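Side-chain contacts in surface-associated protein CshB (Streptococcus gordonii, PDB 6YZG), which probably acts as a cell-wall-anchored adhesin on the streptococcal surface, the part described being its non-repetitive domain 2, a ligand-binding fold linked with fibronectin binding: residues V205-Y208 with K209-S212; T215-G218 with G219-S222; G18-V21 with G22-F25. One frame throughout, in Å; residues are numbered along the deposited sequence.

Interaction 1. Residues V205-Y208 with K209-S212; sequences VDWY and KYLS
Lys209 N donates to Asp206 O (3.0 Å) and Tyr210 N to Trp207 O (3.0 Å), two successive i to i+3 bonds that wind the backbone into a short 3-10 turn; a weak third runs from Leu211 N to Tyr208 O. The turn brings Trp207 and Tyr210 to the same side, where the two side chains run alongside each other. Their rings nevertheless meet edge-to-face: the CZ3 corner of the indole sits over one face of the phenol, off-centre toward its rim, with CZ3 3.6 Å from Tyr210 CZ and the planes turned by 58°. Val205 fills the angle between them. Its CG1, anti to the backbone N (chi1 173°), lies over the centre of the indole's six-membered ring and comes within 3.4 Å of Tyr210 CE1, so a single methyl serves two rings. Phe153 of strand 153-158 and Ala251 of the second subunit pack against both aromatic residues. The polar ends are met elsewhere in the chain: Trp207 NE1 by Asp202 O, Tyr210 OH by Asn120 OD1. On another side of the turn Asp206 reaches forward over the start of the 3-10 segment, its OD1 taking a weak bond from Tyr208 N. Its OD2, also bonded to Thr60, takes a water at 2.8 Å that in turn accepts from Lys209 NZ. Carboxylate and ammonium stand 4.9 Å apart (OD2 to NZ), too far for direct contact. Opposite charges are thus joined through water beside the turn, while the buried aromatic pair packs hydrocarbon against hydrocarbon and keeps its NE1 and OH bonded.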
loop_
_atom_site.group_PDB
_atom_site.type_symbol
_atom_site.label_atom_id
_atom_site.label_comp_id
_atom_site.label_asym_id
_atom_site.label_seq_id
_atom_site.Cartn_x
_atom_site.Cartn_y
_atom_site.Cartn_z
ATOM N N VAL A 205 21.439 -13.356 -3.199
ATOM C CA VAL A 205 21.543 -12.399 -2.072
ATOM C C VAL A 205 20.848 -12.963 -0.837
ATOM O O VAL A 205 19.797 -13.647 -0.977
ATOM C CB VAL A 205 20.924 -11.076 -2.523
ATOM C CG1 VAL A 205 20.872 -10.133 -1.341
ATOM C CG2 VAL A 205 21.613 -10.464 -3.717
ATOM N N ASP A 206 21.353 -12.658 0.337
ATOM C CA ASP A 206 20.715 -12.904 1.632
ATOM C C ASP A 206 19.837 -11.698 2.005
ATOM O O ASP A 206 20.347 -10.715 2.580
ATOM C CB ASP A 206 21.707 -13.244 2.725
ATOM C CG ASP A 206 20.993 -13.557 4.042
ATOM O OD1 ASP A 206 19.763 -13.451 4.122
ATOM O OD2 ASP A 206 21.700 -13.984 4.983
ATOM N N TRP A 207 18.587 -11.692 1.585
ATOM C CA TRP A 207 17.707 -10.516 1.737
ATOM C C TRP A 207 17.490 -10.257 3.209
ATOM O O TRP A 207 17.164 -9.122 3.565
ATOM C CB TRP A 207 16.382 -10.767 1.004
ATOM C CG TRP A 207 16.637 -10.993 -0.442
ATOM C CD1 TRP A 207 16.626 -12.201 -1.089
ATOM C CD2 TRP A 207 17.149 -10.050 -1.408
ATOM N NE1 TRP A 207 17.002 -12.028 -2.369
ATOM C CE2 TRP A 207 17.310 -10.714 -2.652
ATOM C CE3 TRP A 207 17.434 -8.670 -1.383
ATOM C CZ2 TRP A 207 17.751 -10.117 -3.820
ATOM C CZ3 TRP A 207 17.859 -8.079 -2.526
ATOM C CH2 TRP A 207 18.057 -8.766 -3.727
ATOM N N TYR A 208 17.576 -11.252 4.092
ATOM C CA TYR A 208 17.376 -10.989 5.531
ATOM C C TYR A 208 18.453 -10.025 6.028
ATOM O O TYR A 208 18.197 -9.312 7.049
ATOM C CB TYR A 208 17.409 -12.279 6.350
ATOM C CG TYR A 208 16.327 -13.212 5.932
ATOM C CD1 TYR A 208 14.992 -12.872 6.063
ATOM C CD2 TYR A 208 16.654 -14.460 5.419
ATOM C CE1 TYR A 208 13.978 -13.762 5.693
ATOM C CE2 TYR A 208 15.663 -15.316 4.978
ATOM C CZ TYR A 208 14.327 -14.974 5.119
ATOM O OH TYR A 208 13.375 -15.873 4.683
ATOM N N LYS A 209 19.598 -9.978 5.382
ATOM C CA LYS A 209 20.693 -9.055 5.782
ATOM C C LYS A 209 20.571 -7.726 5.007
ATOM O O LYS A 209 21.445 -6.874 5.196
ATOM C CB LYS A 209 22.078 -9.688 5.713
ATOM C CG LYS A 209 22.210 -10.884 6.660
ATOM C CD LYS A 209 21.804 -10.530 8.088
ATOM C CE LYS A 209 21.847 -11.692 9.075
ATOM N NZ LYS A 209 23.228 -12.172 9.284
ATOM N N TYR A 210 19.538 -7.483 4.217
ATOM C CA TYR A 210 19.136 -6.103 3.805
ATOM C C TYR A 210 18.375 -5.456 4.950
ATOM O O TYR A 210 18.291 -4.234 4.961
ATOM C CB TYR A 210 18.321 -6.122 2.519
ATOM C CG TYR A 210 19.116 -6.113 1.242
ATOM C CD1 TYR A 210 20.186 -6.965 1.020
ATOM C CD2 TYR A 210 18.787 -5.243 0.221
ATOM C CE1 TYR A 210 20.888 -6.925 -0.161
ATOM C CE2 TYR A 210 19.466 -5.209 -0.981
ATOM C CZ TYR A 210 20.537 -6.038 -1.173
ATOM O OH TYR A 210 21.219 -6.091 -2.371
ATOM N N LEU A 211 17.703 -6.205 5.816
ATOM C CA LEU A 211 16.875 -5.640 6.873
ATOM C C LEU A 211 17.735 -4.926 7.884
ATOM O O LEU A 211 18.905 -5.285 8.103
ATOM C CB LEU A 211 16.056 -6.773 7.483
ATOM C CG LEU A 211 15.120 -7.505 6.532
ATOM C CD1 LEU A 211 14.286 -8.520 7.303
ATOM C CD2 LEU A 211 14.319 -6.552 5.702
ATOM N N SER A 212 17.159 -3.920 8.521
ATOM C CA SER A 212 17.896 -3.184 9.569
ATOM C C SER A 212 18.218 -4.093 10.739
ATOM O O SER A 212 17.356 -4.820 11.242
ATOM C CB SER A 212 17.109 -2.002 10.050
ATOM O OG SER A 212 17.919 -1.257 10.962
HETATM O O HOH W 1 23.664 -13.899 6.991
#

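Interaction 2. Residues T215-G218 with G219-S222; sequences TVTG and GLGS
Thr217 turns its hydroxyl onto the backbone of the following segment, where OG1 accepts a hydrogen bond from Leu220 N at 3.1 Å, bent to 136° at the hydrogen. Ahead of it in the chain, Thr215 and Val216 face the second subunit: Thr215 OG1 bonds to Asn289 O there, and Val216 packs on Asn289 of the same neighbour. In Thr217 the hydroxyl occupies the crowded position between backbone N and carbonyl carbon (chi1 82°), which brings it over the bend of the chain; Asp214 OD2 is its second protein partner and also accepts from Gly219 N. Beside this grip Thr217 CB lies 3.9 Å from Leu220 CG, an apolar touch beside the polar one, so threonine offers Leu220 both a hydroxyl and a hydrocarbon side. Gly218 follows with a positive phi, a region that favours glycine, and continues directly into Gly219, whose backbone angles would press any CB against Gly218 O. The loop then folds into a type II beta turn, Gly219 to Ser222, ahead of strand 224-229 in the non-repetitive domain. Gly221 takes the third position of the turn (i+2), with positive phi, the usual glycine place in type II. Gly219 O receives both Ser222 N (3.0 Å) and Ser222 OG (2.7 Å), the hydroxyl tilted 20° from the carbonyl plane. A water donates to Leu220 O at 2.8 Å and to Thr217 OG1 at 3.3 Å, bridging hydroxyl and turn.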
loop_
_atom_site.group_PDB
_atom_site.type_symbol
_atom_site.label_atom_id
_atom_site.label_comp_id
_atom_site.label_asym_id
_atom_site.label_seq_id
_atom_site.Cartn_x
_atom_site.Cartn_y
_atom_site.Cartn_z
ATOM N N THR A 215 15.588 -3.102 14.875
ATOM C CA THR A 215 14.135 -3.329 14.626
ATOM C C THR A 215 13.246 -2.284 15.284
ATOM O O THR A 215 12.042 -2.195 14.931
ATOM C CB THR A 215 13.688 -4.726 15.089
ATOM O OG1 THR A 215 13.650 -4.765 16.516
ATOM C CG2 THR A 215 14.585 -5.779 14.536
ATOM N N VAL A 216 13.795 -1.395 16.121
ATOM C CA VAL A 216 12.994 -0.399 16.846
ATOM C C VAL A 216 12.886 0.889 16.059
ATOM O O VAL A 216 11.813 1.416 15.878
ATOM C CB VAL A 216 13.550 -0.144 18.251
ATOM C CG1 VAL A 216 12.808 0.973 18.973
ATOM C CG2 VAL A 216 13.566 -1.441 19.014
ATOM N N THR A 217 14.050 1.417 15.611
ATOM C CA THR A 217 14.054 2.706 14.900
ATOM C C THR A 217 14.523 2.561 13.447
ATOM O O THR A 217 14.396 3.552 12.697
ATOM C CB THR A 217 14.895 3.794 15.583
ATOM O OG1 THR A 217 16.292 3.653 15.243
ATOM C CG2 THR A 217 14.639 3.839 17.069
ATOM N N GLY A 218 15.070 1.418 13.051
ATOM C CA GLY A 218 15.488 1.258 11.644
ATOM C C GLY A 218 16.718 2.053 11.303
ATOM O O GLY A 218 16.981 2.283 10.091
ATOM N N GLY A 219 17.508 2.470 12.287
ATOM C CA GLY A 219 18.817 3.037 12.049
ATOM C C GLY A 219 18.977 4.496 12.418
ATOM O O GLY A 219 20.024 5.088 12.100
ATOM N N LEU A 220 18.049 5.109 13.142
ATOM C CA LEU A 220 18.271 6.487 13.605
ATOM C C LEU A 220 19.527 6.499 14.478
ATOM O O LEU A 220 19.755 5.579 15.289
ATOM C CB LEU A 220 17.091 7.018 14.416
ATOM C CG LEU A 220 15.802 7.100 13.650
ATOM C CD1 LEU A 220 14.676 7.623 14.554
ATOM C CD2 LEU A 220 15.885 7.963 12.399
ATOM N N GLY A 221 20.341 7.536 14.332
ATOM C CA GLY A 221 21.568 7.611 15.097
ATOM C C GLY A 221 22.611 6.633 14.640
ATOM O O GLY A 221 23.499 6.235 15.480
ATOM N N SER A 222 22.492 6.122 13.433
ATOM C CA SER A 222 23.523 5.360 12.744
ATOM C C SER A 222 23.647 5.910 11.335
ATOM O O SER A 222 22.851 6.773 10.953
ATOM C CB SER A 222 23.189 3.860 12.684
ATOM O OG SER A 222 22.267 3.561 11.658
HETATM O O HOH W 2 18.303 4.890 17.526
#

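Interaction 3. Residues G18-V21 with G22-F25; sequences GLKV and GTTF
Thr23 lays its side chain across the start of the turn, with CG2 4.0 Å from Leu19 CG and CB 3.3 Å from Lys20 O. The two side chains of Leu19 and Thr23 cross at about a right angle, and the methyl meets the leucine at its branch point. Threonine suits the place because it offers a methyl to Leu19 and a hydroxyl to the backbone beside it. With OG1 anti to the carbonyl carbon (chi1 -64°), the hydroxyl swings back toward Lys20 and accepts a hydrogen bond from Lys20 N at 2.9 Å, nearly straight at 169°. The return bond, Thr23 N to Lys20 O at 3.0 Å, closes a type II beta turn from Lys20 to Thr23; its donor stands above the carbonyl plane, 43° out of it. Val21 and Gly22 form the two corners. At Gly22 phi is positive, and a CB would be driven into Val21 O, which makes glycine the fitting residue. Lys20 passes the hydroxyl with its CG 3.5 Å from Thr23 OG1, and its chain then extends away from the turn. Thr23 OG1 is also hydrogen-bonded to Asn12 O, while Asn12 ND2 holds Gly22 O, so the turn is tied to the chain just after strand 10-11. Leu19 and Thr23 both pack on Trp10 and on Val39 of strand 33-41. The hydroxyl thus joins two backbone positions, Lys20 N and Asn12 O, and the turn that leads into strand 24-30 is fixed by a side chain as well as by its own backbone bond.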
loop_
_atom_site.group_PDB
_atom_site.type_symbol
_atom_site.label_atom_id
_atom_site.label_comp_id
_atom_site.label_asym_id
_atom_site.label_seq_id
_atom_site.Cartn_x
_atom_site.Cartn_y
_atom_site.Cartn_z
ATOM N N GLY A 18 21.202 8.289 -19.019
ATOM C CA GLY A 18 21.215 7.920 -17.602
ATOM C C GLY A 18 22.574 8.093 -16.936
ATOM O O GLY A 18 23.590 8.478 -17.593
ATOM N N LEU A 19 22.603 7.777 -15.656
ATOM C CA LEU A 19 23.793 8.052 -14.842
ATOM C C LEU A 19 24.863 7.032 -15.185
ATOM O O LEU A 19 24.625 5.832 -15.300
ATOM C CB LEU A 19 23.446 7.993 -13.345
ATOM C CG LEU A 19 22.882 9.300 -12.771
ATOM C CD1 LEU A 19 21.737 9.881 -13.546
ATOM C CD2 LEU A 19 22.459 9.060 -11.325
ATOM N N LYS A 20 26.086 7.521 -15.122
ATOM C CA LYS A 20 27.307 6.690 -15.122
ATOM C C LYS A 20 28.249 7.242 -14.036
ATOM O O LYS A 20 27.980 8.312 -13.509
ATOM C CB LYS A 20 28.031 6.667 -16.475
ATOM C CG LYS A 20 28.475 8.003 -17.038
ATOM C CD LYS A 20 28.826 7.828 -18.492
ATOM C CE LYS A 20 29.751 8.880 -18.981
ATOM N NZ LYS A 20 30.582 8.275 -20.055
ATOM N N VAL A 21 29.301 6.509 -13.714
ATOM C CA VAL A 21 30.305 7.034 -12.793
ATOM C C VAL A 21 30.906 8.307 -13.393
ATOM O O VAL A 21 31.287 8.286 -14.561
ATOM C CB VAL A 21 31.332 5.965 -12.412
ATOM C CG1 VAL A 21 32.469 6.538 -11.595
ATOM C CG2 VAL A 21 30.642 4.834 -11.659
ATOM N N GLY A 22 30.830 9.400 -12.657
ATOM C CA GLY A 22 31.304 10.711 -13.111
ATOM C C GLY A 22 30.201 11.596 -13.623
ATOM O O GLY A 22 30.469 12.765 -13.960
ATOM N N THR A 23 28.969 11.109 -13.772
ATOM C CA THR A 23 27.835 11.995 -14.027
ATOM C C THR A 23 27.699 13.009 -12.904
ATOM O O THR A 23 27.904 12.672 -11.707
ATOM C CB THR A 23 26.512 11.232 -14.136
ATOM O OG1 THR A 23 26.580 10.366 -15.280
ATOM C CG2 THR A 23 25.285 12.125 -14.189
ATOM N N THR A 24 27.388 14.256 -13.228
ATOM C CA THR A 24 27.124 15.277 -12.213
ATOM C C THR A 24 25.715 15.852 -12.331
ATOM O O THR A 24 25.123 15.960 -13.433
ATOM C CB THR A 24 28.147 16.434 -12.254
ATOM O OG1 THR A 24 28.007 17.145 -13.509
ATOM C CG2 THR A 24 29.526 15.922 -11.964
ATOM N N PHE A 25 25.212 16.274 -11.164
ATOM C CA PHE A 25 23.952 17.033 -11.035
ATOM C C PHE A 25 24.354 18.298 -10.287
ATOM O O PHE A 25 24.903 18.177 -9.167
ATOM C CB PHE A 25 22.848 16.273 -10.289
ATOM C CG PHE A 25 21.607 17.070 -10.027
ATOM C CD1 PHE A 25 21.510 17.853 -8.887
ATOM C CD2 PHE A 25 20.584 17.078 -10.972
ATOM C CE1 PHE A 25 20.388 18.631 -8.685
ATOM C CE2 PHE A 25 19.433 17.833 -10.725
ATOM C CZ PHE A 25 19.373 18.606 -9.592
#

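Interactions 1 and 2 belong to the same long loop between helix 198-201 and strand 224-229. Their centres are 15 Å apart, and they touch where Ser212 OG lies 3.5 Å from Gly218 C. Both also meet the second subunit, which therefore packs along successive parts of this loop. Interaction 3, earlier in the chain, stands apart at the entry to strand 24-30 in its antiparallel sheet: its centre is 28 Å from that of interaction 1 and 30 Å from that of interaction 2, with nearest atoms about 17 Å and 22 Å away. No other chain of the assembly touches it. All three lie within non-repetitive domain 2.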